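Local coordinates for protein heavy metal cation tricomponent efflux pump ZneA(CzcA-like) (Cupriavidus metallidurans, PDB 4K0J) that works as a zinc(II)/proton antiporter of the RND superfamily, the inner-membrane pump of a tripartite heavy-metal efflux system, at residues C[686-696]-C[822-833]. Sequence-based numbering, arbitrary orientation.
Sequences ITRLLKTVPGA and FLEEARMRIDKE
Leu-689, Leu-690 and Val-693 pack against Ala-826, Arg-829 and Ile-830 in a mainly apolar contact in which the end of helix 676-690 and the turn after it meet helix 820-830, on one face of a four-stranded sheet in the soluble part of the pump. The helix segments run in opposed directions but well tilted, with 141° between their N-to-C directions and 10.3 Å between axes; the contact buries 590 Å².

At the sheet side, three side chains share the end methyl of Ile-830. Its CD1 lies 3.7 Å from Leu-689 CD1 and 3.7 Å from Leu-690 CD2, while Ile-686 CG2 meets it at 3.9 Å, the two isoleucines crossing at about a right angle. Leu-690 CD2 also rests on Ala-826 CB, 3.7 Å away. On the sheet itself, Ile-686 and Leu-690 touch Val-669 of strand 667-672, and Leu-690 and Ile-830 touch Trp-845 of strand 843-847.

Val-693 divides its branches. CG1, anti to its own backbone N (chi1 -176°), reaches the edge of the Phe-822 ring, 3.6 Å from CE1; CG2 turns to Ala-826 CB and the Arg-829 guanidinium. Phe-822 stands against the turn that follows: Gly-695 O lies over one ring face, and Ala-696 CB approaches CZ at 3.7 Å.

The Arg-829 chain bends at chi3 (57°), which brings its guanidinium beside Leu-689 CD2, Val-693 CG2 and Thr-692, with Arg-829 CB against Leu-689 CD1. The extended Glu-825 runs past Val-693 in the opposite direction and sets OE1 beside Val-693 CG1 and Pro-694 CD.

Helix 676-690 links strands 667-672 and 699-701, and helix 820-830 links 807-812 and 843-847; these two beta-alpha-beta units, with sheet order 699-701, 807-812, 667-672, 843-847, make a ferredoxin-like fold, consistent with a porter subdomain of RND pumps.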
ATOM      1  N   ILE C 686     -22.789  21.594 -35.346  1.00 45.02           N
ATOM      2  CA  ILE C 686     -23.451  21.023 -34.178  1.00 43.19           C
ATOM      3  C   ILE C 686     -23.837  22.095 -33.166  1.00 52.31           C
ATOM      4  O   ILE C 686     -24.853  21.985 -32.482  1.00 64.50           O
ATOM      5  CB  ILE C 686     -22.581  19.937 -33.497  1.00 44.34           C
ATOM      6  CG1 ILE C 686     -22.374  18.755 -34.443  1.00 50.51           C
ATOM      7  CG2 ILE C 686     -23.219  19.438 -32.202  1.00 43.33           C
ATOM      8  CD1 ILE C 686     -21.911  17.479 -33.752  1.00 45.91           C
ATOM      9  N   THR C 687     -23.031  23.142 -33.082  1.00 39.97           N
ATOM     10  CA  THR C 687     -23.336  24.236 -32.178  1.00 49.16           C
ATOM     11  C   THR C 687     -24.587  24.962 -32.636  1.00 57.88           C
ATOM     12  O   THR C 687     -25.557  25.086 -31.877  1.00 60.79           O
ATOM     13  CB  THR C 687     -22.174  25.222 -32.087  1.00 53.75           C
ATOM     14  OG1 THR C 687     -21.156  24.667 -31.244  1.00 55.75           O
ATOM     15  CG2 THR C 687     -22.644  26.547 -31.507  1.00 55.62           C
ATOM     16  N   ARG C 688     -24.565  25.420 -33.887  1.00 63.70           N
ATOM     17  CA  ARG C 688     -25.699  26.136 -34.460  1.00 57.14           C
ATOM     18  C   ARG C 688     -26.974  25.304 -34.415  1.00 53.70           C
ATOM     19  O   ARG C 688     -28.067  25.843 -34.264  1.00 54.75           O
ATOM     20  CB  ARG C 688     -25.401  26.543 -35.900  1.00 59.27           C
ATOM     21  CG  ARG C 688     -24.218  27.478 -36.051  1.00 63.14           C
ATOM     22  CD  ARG C 688     -23.948  27.767 -37.520  1.00 72.45           C
ATOM     23  NE  ARG C 688     -25.074  28.445 -38.155  1.00 69.81           N
ATOM     24  CZ  ARG C 688     -25.200  29.765 -38.225  1.00 76.57           C
ATOM     25  NH1 ARG C 688     -24.265  30.548 -37.702  1.00 76.50           N
ATOM     26  NH2 ARG C 688     -26.257  30.303 -38.819  1.00 83.06           N
ATOM     27  N   LEU C 689     -26.831  23.989 -34.538  1.00 61.72           N
ATOM     28  CA  LEU C 689     -27.979  23.092 -34.522  1.00 80.12           C
ATOM     29  C   LEU C 689     -28.528  22.952 -33.113  1.00 84.64           C
ATOM     30  O   LEU C 689     -29.685  23.282 -32.852  1.00 88.24           O
ATOM     31  CB  LEU C 689     -27.593  21.717 -35.076  1.00 93.32           C
ATOM     32  CG  LEU C 689     -28.711  20.704 -35.357  1.00108.27           C
ATOM     33  CD1 LEU C 689     -29.025  19.839 -34.140  1.00112.86           C
ATOM     34  CD2 LEU C 689     -29.965  21.411 -35.851  1.00114.32           C
ATOM     35  N   LEU C 690     -27.687  22.454 -32.212  1.00 80.72           N
ATOM     36  CA  LEU C 690     -28.083  22.198 -30.834  1.00 72.12           C
ATOM     37  C   LEU C 690     -28.647  23.430 -30.156  1.00 70.32           C
ATOM     38  O   LEU C 690     -29.518  23.321 -29.290  1.00 77.69           O
ATOM     39  CB  LEU C 690     -26.900  21.677 -30.023  1.00 67.41           C
ATOM     40  CG  LEU C 690     -26.489  20.234 -30.286  1.00 67.27           C
ATOM     41  CD1 LEU C 690     -25.391  19.839 -29.323  1.00 64.56           C
ATOM     42  CD2 LEU C 690     -27.690  19.318 -30.146  1.00 68.45           C
ATOM     43  N   LYS C 691     -28.160  24.605 -30.545  1.00 60.43           N
ATOM     44  CA  LYS C 691     -28.610  25.822 -29.885  1.00 56.16           C
ATOM     45  C   LYS C 691     -29.994  26.255 -30.363  1.00 59.88           C
ATOM     46  O   LYS C 691     -30.536  27.253 -29.896  1.00 53.34           O
ATOM     47  CB  LYS C 691     -27.580  26.945 -30.025  1.00 49.41           C
ATOM     48  CG  LYS C 691     -27.449  27.527 -31.413  1.00 61.24           C
ATOM     49  CD  LYS C 691     -26.197  28.390 -31.511  1.00 73.03           C
ATOM     50  CE  LYS C 691     -26.088  29.370 -30.345  1.00 64.22           C
ATOM     51  NZ  LYS C 691     -24.912  30.278 -30.491  1.00 53.00           N
ATOM     52  N   THR C 692     -30.567  25.482 -31.281  1.00 74.62           N
ATOM     53  CA  THR C 692     -31.922  25.738 -31.765  1.00 80.71           C
ATOM     54  C   THR C 692     -32.961  24.881 -31.033  1.00 77.98           C
ATOM     55  O   THR C 692     -34.126  25.263 -30.928  1.00 82.35           O
ATOM     56  CB  THR C 692     -32.042  25.509 -33.291  1.00 82.02           C
ATOM     57  OG1 THR C 692     -31.617  24.180 -33.622  1.00 79.50           O
ATOM     58  CG2 THR C 692     -31.185  26.512 -34.049  1.00 83.72           C
ATOM     59  N   VAL C 693     -32.530  23.725 -30.534  1.00 68.47           N
ATOM     60  CA  VAL C 693     -33.402  22.832 -29.771  1.00 75.03           C
ATOM     61  C   VAL C 693     -33.882  23.499 -28.472  1.00 90.54           C
ATOM     62  O   VAL C 693     -33.068  23.989 -27.689  1.00 87.17           O
ATOM     63  CB  VAL C 693     -32.685  21.500 -29.453  1.00 66.91           C
ATOM     64  CG1 VAL C 693     -33.616  20.534 -28.738  1.00 51.10           C
ATOM     65  CG2 VAL C 693     -32.139  20.877 -30.728  1.00 49.87           C
ATOM     66  N   PRO C 694     -35.209  23.521 -28.246  1.00109.31           N
ATOM     67  CA  PRO C 694     -35.844  24.210 -27.110  1.00109.15           C
ATOM     68  C   PRO C 694     -35.411  23.724 -25.725  1.00105.38           C
ATOM     69  O   PRO C 694     -35.776  24.353 -24.733  1.00106.63           O
ATOM     70  CB  PRO C 694     -37.334  23.914 -27.312  1.00109.42           C
ATOM     71  CG  PRO C 694     -37.476  23.657 -28.760  1.00114.89           C
ATOM     72  CD  PRO C 694     -36.213  22.957 -29.165  1.00117.30           C
ATOM     73  N   GLY C 695     -34.659  22.631 -25.654  1.00 99.99           N
ATOM     74  CA  GLY C 695     -34.191  22.121 -24.377  1.00102.83           C
ATOM     75  C   GLY C 695     -32.809  22.626 -23.998  1.00102.66           C
ATOM     76  O   GLY C 695     -32.536  22.911 -22.831  1.00 93.35           O
ATOM     77  N   ALA C 696     -31.934  22.736 -24.993  1.00108.83           N
ATOM     78  CA  ALA C 696     -30.564  23.182 -24.777  1.00104.18           C
ATOM     79  C   ALA C 696     -30.532  24.661 -24.425  1.00 91.82           C
ATOM     80  O   ALA C 696     -31.045  25.489 -25.171  1.00 91.67           O
ATOM     81  CB  ALA C 696     -29.728  22.915 -26.016  1.00108.45           C
ATOM     82  N   PHE C 822     -35.606  15.457 -24.568  1.00 94.83           N
ATOM     83  CA  PHE C 822     -34.717  16.471 -25.112  1.00 85.59           C
ATOM     84  C   PHE C 822     -33.556  15.852 -25.870  1.00 81.80           C
ATOM     85  O   PHE C 822     -33.321  16.180 -27.034  1.00 85.97           O
ATOM     86  CB  PHE C 822     -34.171  17.381 -24.015  1.00 85.24           C
ATOM     87  CG  PHE C 822     -32.913  18.100 -24.413  1.00 94.46           C
ATOM     88  CD1 PHE C 822     -32.935  19.063 -25.412  1.00 93.14           C
ATOM     89  CD2 PHE C 822     -31.707  17.804 -23.804  1.00102.24           C
ATOM     90  CE1 PHE C 822     -31.777  19.720 -25.790  1.00 91.40           C
ATOM     91  CE2 PHE C 822     -30.546  18.462 -24.178  1.00101.62           C
ATOM     92  CZ  PHE C 822     -30.582  19.421 -25.172  1.00 93.05           C
ATOM     93  N   LEU C 823     -32.822  14.967 -25.207  1.00 75.73           N
ATOM     94  CA  LEU C 823     -31.670  14.341 -25.835  1.00 77.52           C
ATOM     95  C   LEU C 823     -32.112  13.497 -27.014  1.00 78.64           C
ATOM     96  O   LEU C 823     -31.390  13.386 -27.995  1.00 84.19           O
ATOM     97  CB  LEU C 823     -30.881  13.495 -24.836  1.00 87.17           C
ATOM     98  CG  LEU C 823     -29.457  13.120 -25.249  1.00 86.92           C
ATOM     99  CD1 LEU C 823     -28.547  13.153 -24.033  1.00 87.45           C
ATOM    100  CD2 LEU C 823     -29.411  11.753 -25.923  1.00 83.33           C
ATOM    101  N   GLU C 824     -33.302  12.911 -26.918  1.00 83.83           N
ATOM    102  CA  GLU C 824     -33.880  12.171 -28.035  1.00 94.40           C
ATOM    103  C   GLU C 824     -34.014  13.068 -29.266  1.00 87.69           C
ATOM    104  O   GLU C 824     -33.500  12.753 -30.346  1.00 78.75           O
ATOM    105  CB  GLU C 824     -35.248  11.618 -27.651  1.00111.21           C
ATOM    106  CG  GLU C 824     -35.997  10.970 -28.800  1.00136.47           C
ATOM    107  CD  GLU C 824     -37.399  10.547 -28.411  1.00158.61           C
ATOM    108  OE1 GLU C 824     -37.827  10.867 -27.282  1.00164.88           O
ATOM    109  OE2 GLU C 824     -38.076   9.892 -29.233  1.00167.59           O
ATOM    110  N   GLU C 825     -34.697  14.195 -29.082  1.00 81.95           N
ATOM    111  CA  GLU C 825     -34.919  15.159 -30.154  1.00 70.43           C
ATOM    112  C   GLU C 825     -33.624  15.707 -30.748  1.00 70.32           C
ATOM    113  O   GLU C 825     -33.403  15.623 -31.955  1.00 66.44           O
ATOM    114  CB  GLU C 825     -35.786  16.309 -29.645  1.00 59.48           C
ATOM    115  CG  GLU C 825     -35.945  17.450 -30.628  1.00 69.76           C
ATOM    116  CD  GLU C 825     -36.831  18.554 -30.086  1.00 75.23           C
ATOM    117  OE1 GLU C 825     -36.445  19.737 -30.198  1.00 71.67           O
ATOM    118  OE2 GLU C 825     -37.916  18.237 -29.552  1.00 80.90           O
ATOM    119  N   ALA C 826     -32.773  16.269 -29.894  1.00 86.29           N
ATOM    120  CA  ALA C 826     -31.527  16.879 -30.351  1.00 88.95           C
ATOM    121  C   ALA C 826     -30.597  15.869 -31.018  1.00 96.46           C
ATOM    122  O   ALA C 826     -30.122  16.102 -32.133  1.00104.60           O
ATOM    123  CB  ALA C 826     -30.825  17.578 -29.205  1.00 85.84           C
ATOM    124  N   ARG C 827     -30.339  14.750 -30.342  1.00 92.99           N
ATOM    125  CA  ARG C 827     -29.493  13.696 -30.908  1.00 99.18           C
ATOM    126  C   ARG C 827     -30.048  13.177 -32.234  1.00111.46           C
ATOM    127  O   ARG C 827     -29.285  12.847 -33.146  1.00110.44           O
ATOM    128  CB  ARG C 827     -29.303  12.547 -29.913  1.00 91.48           C
ATOM    129  CG  ARG C 827     -28.770  11.256 -30.508  1.00 90.41           C
ATOM    130  CD  ARG C 827     -28.825  10.123 -29.492  1.00 93.15           C
ATOM    131  NE  ARG C 827     -27.716  10.164 -28.542  1.00 92.98           N
ATOM    132  CZ  ARG C 827     -26.597   9.455 -28.669  1.00 95.66           C
ATOM    133  NH1 ARG C 827     -26.437   8.642 -29.706  1.00 91.86           N
ATOM    134  NH2 ARG C 827     -25.636   9.555 -27.762  1.00101.15           N
ATOM    135  N   MET C 828     -31.373  13.115 -32.348  1.00119.65           N
ATOM    136  CA  MET C 828     -31.988  12.741 -33.619  1.00124.63           C
ATOM    137  C   MET C 828     -31.693  13.795 -34.688  1.00116.77           C
ATOM    138  O   MET C 828     -31.407  13.464 -35.837  1.00118.53           O
ATOM    139  CB  MET C 828     -33.499  12.530 -33.469  1.00129.00           C
ATOM    140  CG  MET C 828     -34.168  11.936 -34.703  1.00129.44           C
ATOM    141  SD  MET C 828     -35.901  11.506 -34.445  1.00122.10           S
ATOM    142  CE  MET C 828     -35.760  10.299 -33.127  1.00 99.15           C
ATOM    143  N   ARG C 829     -31.748  15.064 -34.299  1.00106.99           N
ATOM    144  CA  ARG C 829     -31.473  16.151 -35.233  1.00109.34           C
ATOM    145  C   ARG C 829     -29.986  16.266 -35.587  1.00122.38           C
ATOM    146  O   ARG C 829     -29.619  16.973 -36.525  1.00120.70           O
ATOM    147  CB  ARG C 829     -31.988  17.482 -34.677  1.00 99.36           C
ATOM    148  CG  ARG C 829     -33.494  17.529 -34.469  1.00 89.46           C
ATOM    149  CD  ARG C 829     -33.928  18.883 -33.938  1.00 80.42           C
ATOM    150  NE  ARG C 829     -33.514  19.965 -34.825  1.00 79.99           N
ATOM    151  CZ  ARG C 829     -33.710  21.256 -34.576  1.00 75.45           C
ATOM    152  NH1 ARG C 829     -34.315  21.630 -33.457  1.00 81.79           N
ATOM    153  NH2 ARG C 829     -33.300  22.170 -35.444  1.00 60.95           N
ATOM    154  N   ILE C 830     -29.135  15.573 -34.834  1.00132.54           N
ATOM    155  CA  ILE C 830     -27.693  15.578 -35.092  1.00126.78           C
ATOM    156  C   ILE C 830     -27.334  14.735 -36.320  1.00111.29           C
ATOM    157  O   ILE C 830     -26.420  15.075 -37.074  1.00109.82           O
ATOM    158  CB  ILE C 830     -26.893  15.082 -33.857  1.00138.48           C
ATOM    159  CG1 ILE C 830     -27.008  16.086 -32.711  1.00137.52           C
ATOM    160  CG2 ILE C 830     -25.425  14.867 -34.197  1.00133.05           C
ATOM    161  CD1 ILE C 830     -26.449  17.447 -33.042  1.00136.91           C
ATOM    162  N   ASP C 831     -28.073  13.648 -36.527  1.00 94.41           N
ATOM    163  CA  ASP C 831     -27.775  12.698 -37.597  1.00 93.57           C
ATOM    164  C   ASP C 831     -27.951  13.296 -38.991  1.00110.36           C
ATOM    165  O   ASP C 831     -27.495  12.721 -39.981  1.00104.82           O
ATOM    166  CB  ASP C 831     -28.640  11.448 -37.453  1.00 84.93           C
ATOM    167  CG  ASP C 831     -28.583  10.863 -36.059  1.00 87.01           C
ATOM    168  OD1 ASP C 831     -27.556  11.062 -35.374  1.00 85.85           O
ATOM    169  OD2 ASP C 831     -29.563  10.207 -35.647  1.00 87.54           O
ATOM    170  N   LYS C 832     -28.616  14.444 -39.057  1.00130.93           N
ATOM    171  CA  LYS C 832     -28.800  15.168 -40.310  1.00143.07           C
ATOM    172  C   LYS C 832     -27.455  15.549 -40.918  1.00151.93           C
ATOM    173  O   LYS C 832     -27.206  15.316 -42.102  1.00155.15           O
ATOM    174  CB  LYS C 832     -29.614  16.441 -40.072  1.00142.06           C
ATOM    175  CG  LYS C 832     -30.934  16.233 -39.350  1.00145.79           C
ATOM    176  CD  LYS C 832     -31.588  17.571 -39.044  1.00148.13           C
ATOM    177  CE  LYS C 832     -32.938  17.396 -38.368  1.00153.40           C
ATOM    178  NZ  LYS C 832     -33.581  18.709 -38.079  1.00153.82           N
ATOM    179  N   GLU C 833     -26.591  16.132 -40.093  1.00154.02           N
ATOM    180  CA  GLU C 833     -25.313  16.664 -40.556  1.00151.03           C
ATOM    181  C   GLU C 833     -24.226  15.599 -40.589  1.00156.93           C
ATOM    182  O   GLU C 833     -24.328  14.611 -41.317  1.00164.73           O
ATOM    183  CB  GLU C 833     -24.864  17.818 -39.656  1.00140.94           C
ATOM    184  CG  GLU C 833     -26.000  18.545 -38.958  1.00138.28           C
ATOM    185  CD  GLU C 833     -26.974  19.180 -39.928  1.00143.24           C
ATOM    186  OE1 GLU C 833     -28.165  19.304 -39.574  1.00146.77           O
ATOM    187  OE2 GLU C 833     -26.551  19.559 -41.042  1.00143.93           O
TER